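Side-chain contact in auracyanin-A (Chloroflexus aurantiacus, PDB 2AAN), which binds one copper ion in a cupredoxin fold and probably serves as a soluble electron acceptor for the membrane-bound alternative complex III: residues A[100-103]-A[104-107]. Numbering follows the deposited sequence.
Sequences LANG and NETV
Asn102 and Glu105 are the first and last residues of a type II beta turn, which reverses the chain ahead of strand 106-112 in this cupredoxin, and they illustrate how a side chain can add a second link to a turn closed by one backbone bond. The backbone closure runs from Glu105 N to Asn102 O, 3.0 Å, its donor tilted 35° from the carbonyl plane. The second link belongs to the carboxylate. With CG anti to the backbone N (chi1 -176°) and the rest of the chain extended, Glu105 reaches back beside Asn102 and accepts the N-H of that residue on OE1 at 2.8 Å. The bond is fairly straight, 161° at the hydrogen, and enters on the anti side of the carboxylate, out of its plane. Shortened to an alanine, this position would probably leave Asn102 N without its carboxylate mate and the start of the turn freer to shift.

The tightly packed part is formed by two buried residues: the methyl of Ala101 rests 3.7 Å from Val107 CG1 and also touches CG2. Ala101 additionally makes a backbone hydrogen bond with the copper ligand His58, and the side chain of Leu100 comes within about 7 Å of the copper ion, while Glu105 and Val107 are tied by their backbones to Asn51 and Phe49. The solvent part is looser: Asn102 and Asn104 are exposed, and a water bridges the two arms of the turn, donating to Leu100 O and, at 2.6 Å, to Glu105 OE2.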
ATOM      1  N   LEU A 100      -3.677  -1.502  -8.897  1.00 15.37           N
ATOM      2  CA  LEU A 100      -4.804  -2.131  -8.272  1.00 16.13           C
ATOM      3  C   LEU A 100      -4.815  -3.604  -8.579  1.00 18.03           C
ATOM      4  O   LEU A 100      -4.784  -3.995  -9.727  1.00 16.87           O
ATOM      5  CB  LEU A 100      -6.076  -1.502  -8.793  1.00 19.96           C
ATOM      6  CG  LEU A 100      -7.415  -1.788  -8.130  1.00 19.95           C
ATOM      7  CD1 LEU A 100      -7.428  -1.488  -6.659  1.00 20.03           C
ATOM      8  CD2 LEU A 100      -8.451  -0.925  -8.795  1.00 18.16           C
ATOM      9  N   ALA A 101      -4.894  -4.436  -7.555  1.00 12.54           N
ATOM     10  CA  ALA A 101      -4.834  -5.868  -7.794  1.00 19.66           C
ATOM     11  C   ALA A 101      -6.230  -6.469  -7.706  1.00 20.50           C
ATOM     12  O   ALA A 101      -6.897  -6.377  -6.692  1.00 15.25           O
ATOM     13  CB  ALA A 101      -3.898  -6.517  -6.862  1.00 22.60           C
ATOM     14  N   ASN A 102      -6.673  -7.072  -8.803  1.00 15.13           N
ATOM     15  CA  ASN A 102      -7.920  -7.817  -8.830  1.00 16.61           C
ATOM     16  C   ASN A 102      -7.751  -9.177  -8.220  1.00 18.94           C
ATOM     17  O   ASN A 102      -6.647  -9.549  -7.800  1.00 20.78           O
ATOM     18  CB  ASN A 102      -8.434  -7.902 -10.270  1.00 25.92           C
ATOM     19  CG  ASN A 102      -8.881  -6.543 -10.788  1.00 32.58           C
ATOM     20  OD1 ASN A 102      -9.344  -5.697 -10.022  1.00 27.43           O
ATOM     21  ND2 ASN A 102      -8.747  -6.332 -12.070  1.00 34.92           N
ATOM     22  N   GLY A 103      -8.846  -9.929  -8.152  1.00 19.51           N
ATOM     23  CA  GLY A 103      -8.826 -11.281  -7.579  1.00 17.88           C
ATOM     24  C   GLY A 103      -7.678 -12.155  -8.081  1.00 23.19           C
ATOM     25  O   GLY A 103      -7.441 -12.239  -9.283  1.00 19.82           O
ATOM     26  N   ASN A 104      -6.946 -12.768  -7.148  1.00 18.92           N
ATOM     27  CA  ASN A 104      -5.829 -13.665  -7.442  1.00 23.47           C
ATOM     28  C   ASN A 104      -4.681 -13.043  -8.243  1.00 21.51           C
ATOM     29  O   ASN A 104      -3.834 -13.748  -8.728  1.00 22.15           O
ATOM     30  CB  ASN A 104      -6.330 -14.945  -8.104  1.00 27.17           C
ATOM     31  CG  ASN A 104      -7.277 -15.727  -7.213  1.00 27.84           C
ATOM     32  OD1 ASN A 104      -8.362 -16.113  -7.630  1.00 33.31           O
ATOM     33  ND2 ASN A 104      -6.868 -15.955  -5.978  1.00 20.46           N
ATOM     34  N   GLU A 105      -4.617 -11.722  -8.322  1.00 17.70           N
ATOM     35  CA  GLU A 105      -3.615 -11.046  -9.129  1.00 18.45           C
ATOM     36  C   GLU A 105      -2.396 -10.653  -8.307  1.00 21.66           C
ATOM     37  O   GLU A 105      -2.512 -10.291  -7.148  1.00 18.81           O
ATOM     38  CB  GLU A 105      -4.235  -9.805  -9.772  1.00 25.10           C
ATOM     39  CG  GLU A 105      -3.323  -9.055 -10.726  1.00 34.16           C
ATOM     40  CD  GLU A 105      -4.001  -7.871 -11.468  1.00 41.85           C
ATOM     41  OE1 GLU A 105      -5.187  -7.509 -11.180  1.00 25.63           O
ATOM     42  OE2 GLU A 105      -3.311  -7.310 -12.361  1.00 45.36           O
ATOM     43  N   THR A 106      -1.226 -10.702  -8.928  1.00 16.51           N
ATOM     44  CA  THR A 106      -0.010 -10.153  -8.322  1.00 14.73           C
ATOM     45  C   THR A 106       0.411  -8.921  -9.068  1.00 17.68           C
ATOM     46  O   THR A 106       0.508  -8.935 -10.276  1.00 20.49           O
ATOM     47  CB  THR A 106       1.153 -11.171  -8.307  1.00 19.62           C
ATOM     48  OG1 THR A 106       0.808 -12.267  -7.456  1.00 25.04           O
ATOM     49  CG2 THR A 106       2.443 -10.553  -7.765  1.00 19.85           C
ATOM     50  N   VAL A 107       0.717  -7.868  -8.327  1.00 14.07           N
ATOM     51  CA  VAL A 107       1.141  -6.615  -8.888  1.00 14.27           C
ATOM     52  C   VAL A 107       2.449  -6.199  -8.229  1.00 19.14           C
ATOM     53  O   VAL A 107       2.839  -6.720  -7.189  1.00 20.08           O
ATOM     54  CB  VAL A 107       0.083  -5.531  -8.719  1.00 19.08           C
ATOM     55  CG1 VAL A 107      -1.239  -5.979  -9.353  1.00 18.84           C
ATOM     56  CG2 VAL A 107      -0.137  -5.174  -7.258  1.00 19.29           C
TER
HETATM   57  O   HOH W   1      -3.371  -4.747 -12.105  1.00 40.68           O